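Local coordinates for muconate cycloisomerase (Azorhizobium caulinodans, PDB 3MY9), which belongs to the enolase superfamily, pairing an N-terminal capping domain with a barrel domain that carries magnesium ions, at residues T183-F188 against I192-D197. Residues are numbered along the deposited sequence; the frame is centred on the assembly and turned at random.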
loop_
_atom_site.group_PDB
_atom_site.type_symbol
_atom_site.label_atom_id
_atom_site.label_comp_id
_atom_site.label_asym_id
_atom_site.label_seq_id
_atom_site.Cartn_x
_atom_site.Cartn_y
_atom_site.Cartn_z
ATOM N N THR A 183 -34.286 -24.406 -10.784
ATOM C CA THR A 183 -35.308 -24.710 -11.796
ATOM C C THR A 183 -35.019 -23.955 -13.090
ATOM O O THR A 183 -35.129 -24.517 -14.165
ATOM C CB THR A 183 -36.734 -24.350 -11.316
ATOM O OG1 THR A 183 -37.004 -24.983 -10.059
ATOM C CG2 THR A 183 -37.783 -24.740 -12.350
ATOM N N MET A 184 -34.628 -22.690 -12.975
ATOM C CA MET A 184 -34.296 -21.872 -14.153
ATOM C C MET A 184 -33.092 -22.393 -14.932
ATOM O O MET A 184 -33.132 -22.452 -16.158
ATOM C CB MET A 184 -34.037 -20.412 -13.766
ATOM C CG MET A 184 -35.287 -19.525 -13.680
ATOM S SD MET A 184 -34.854 -17.897 -13.028
ATOM C CE MET A 184 -36.400 -17.133 -12.717
ATOM N N ARG A 185 -32.016 -22.753 -14.240
ATOM C CA ARG A 185 -30.839 -23.299 -14.932
ATOM C C ARG A 185 -31.139 -24.709 -15.480
ATOM O O ARG A 185 -30.651 -25.057 -16.547
ATOM C CB ARG A 185 -29.583 -23.307 -14.036
ATOM C CG ARG A 185 -28.915 -21.921 -13.838
ATOM C CD ARG A 185 -28.680 -21.177 -15.141
ATOM N NE ARG A 185 -27.768 -20.050 -14.972
ATOM C CZ ARG A 185 -27.559 -19.085 -15.870
ATOM N NH1 ARG A 185 -28.184 -19.079 -17.058
ATOM N NH2 ARG A 185 -26.691 -18.122 -15.585
ATOM N N GLY A 186 -31.970 -25.488 -14.785
ATOM C CA GLY A 186 -32.369 -26.828 -15.263
ATOM C C GLY A 186 -33.106 -26.846 -16.610
ATOM O O GLY A 186 -32.888 -27.729 -17.441
ATOM N N GLU A 187 -33.978 -25.877 -16.841
ATOM C CA GLU A 187 -34.699 -25.817 -18.109
ATOM C C GLU A 187 -33.950 -25.087 -19.222
ATOM O O GLU A 187 -33.956 -25.519 -20.390
ATOM C CB GLU A 187 -36.031 -25.113 -17.925
ATOM C CG GLU A 187 -36.841 -25.054 -19.246
ATOM C CD GLU A 187 -38.321 -25.130 -19.031
ATOM O OE1 GLU A 187 -39.079 -25.145 -20.046
ATOM O OE2 GLU A 187 -38.719 -25.192 -17.841
ATOM N N PHE A 188 -33.356 -23.957 -18.861
ATOM C CA PHE A 188 -32.831 -23.018 -19.833
ATOM C C PHE A 188 -31.319 -23.068 -20.002
ATOM O O PHE A 188 -30.809 -22.653 -21.030
ATOM C CB PHE A 188 -33.259 -21.608 -19.446
ATOM C CG PHE A 188 -34.759 -21.395 -19.479
ATOM C CD1 PHE A 188 -35.439 -21.350 -20.690
ATOM C CD2 PHE A 188 -35.478 -21.195 -18.306
ATOM C CE1 PHE A 188 -36.811 -21.147 -20.716
ATOM C CE2 PHE A 188 -36.832 -20.966 -18.329
ATOM C CZ PHE A 188 -37.510 -20.958 -19.522
ATOM N N ILE A 192 -30.377 -18.482 -21.434
ATOM C CA ILE A 192 -30.751 -17.201 -20.864
ATOM C C ILE A 192 -29.529 -16.531 -20.268
ATOM O O ILE A 192 -28.656 -17.193 -19.720
ATOM C CB ILE A 192 -31.876 -17.303 -19.789
ATOM C CG1 ILE A 192 -31.429 -18.147 -18.595
ATOM C CG2 ILE A 192 -33.174 -17.851 -20.407
ATOM C CD1 ILE A 192 -32.368 -18.074 -17.449
ATOM N N ASP A 193 -29.501 -15.212 -20.420
ATOM C CA ASP A 193 -28.540 -14.341 -19.854
ATOM C C ASP A 193 -29.194 -13.845 -18.559
ATOM O O ASP A 193 -29.951 -12.882 -18.580
ATOM C CB ASP A 193 -28.249 -13.201 -20.853
ATOM C CG ASP A 193 -27.315 -12.126 -20.299
ATOM O OD1 ASP A 193 -26.980 -12.149 -19.098
ATOM O OD2 ASP A 193 -26.916 -11.229 -21.075
ATOM N N LEU A 194 -28.883 -14.513 -17.442
ATOM C CA LEU A 194 -29.576 -14.310 -16.193
ATOM C C LEU A 194 -28.776 -13.406 -15.267
ATOM O O LEU A 194 -27.626 -13.710 -14.970
ATOM C CB LEU A 194 -29.785 -15.660 -15.493
ATOM C CG LEU A 194 -30.461 -15.660 -14.119
ATOM C CD1 LEU A 194 -31.840 -15.038 -14.191
ATOM C CD2 LEU A 194 -30.573 -17.089 -13.563
ATOM N N ARG A 195 -29.401 -12.330 -14.794
ATOM C CA ARG A 195 -28.788 -11.409 -13.855
ATOM C C ARG A 195 -29.571 -11.437 -12.556
ATOM O O ARG A 195 -30.773 -11.731 -12.564
ATOM C CB ARG A 195 -28.803 -9.988 -14.426
ATOM C CG ARG A 195 -27.922 -9.810 -15.661
ATOM C CD ARG A 195 -28.752 -9.779 -16.940
ATOM N NE ARG A 195 -27.910 -9.676 -18.114
ATOM C CZ ARG A 195 -27.673 -8.546 -18.763
ATOM N NH1 ARG A 195 -28.194 -7.399 -18.370
ATOM N NH2 ARG A 195 -26.906 -8.570 -19.816
ATOM N N LEU A 196 -28.908 -11.160 -11.437
ATOM C CA LEU A 196 -29.590 -11.093 -10.132
ATOM C C LEU A 196 -29.446 -9.686 -9.573
ATOM O O LEU A 196 -28.413 -9.055 -9.743
ATOM C CB LEU A 196 -28.985 -12.066 -9.115
ATOM C CG LEU A 196 -28.770 -13.514 -9.577
ATOM C CD1 LEU A 196 -28.170 -14.387 -8.433
ATOM C CD2 LEU A 196 -30.080 -14.113 -10.022
ATOM N N ASP A 197 -30.451 -9.224 -8.854
ATOM C CA ASP A 197 -30.407 -7.910 -8.246
ATOM C C ASP A 197 -30.876 -7.983 -6.804
ATOM O O ASP A 197 -32.015 -8.305 -6.567
ATOM C CB ASP A 197 -31.328 -6.985 -9.034
ATOM C CG ASP A 197 -31.174 -5.523 -8.661
ATOM O OD1 ASP A 197 -31.700 -4.700 -9.436
ATOM O OD2 ASP A 197 -30.489 -5.195 -7.655
HETATM O O HOH W 1 -26.172 -16.004 -17.437
#
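The guanidinium of R185 carries L194 over one face, with L194 CD2 4.2 Å above the plane near its centre, while I192 O and a water sit at its edge, in the plane. The F188 ring has E187 CG over one face, and I192 CG2 comes to it obliquely, lying 3.9 Å from F188 CB. R185 NH1 gives I192 O a longish hydrogen bond of 3.3 Å, bent to 148° at the hydrogen and arriving from above the carbonyl plane. The same NH1 also bonds G189 O in the intervening turn, and NE reaches F217 O, so several backbone carbonyls fix the rotation of the group. The water accepts a bond of 2.9 Å from R185 NH2 and another from L194 N, tying the arginine to the strand backbone. A bend in the R185 side chain about CB-CG (chi2 -50°) brings the guanidinium to I192 O. M184 SD meets L194 CD1 more loosely, at 4.3 Å, and M154 of helix 147-157 also packs on M184, F188 and I192. Helix 174-188 is followed, after a short turn, by strand 193-197, which pairs in parallel with strand 164-168: a beta-alpha-beta unit of the enolase-type barrel.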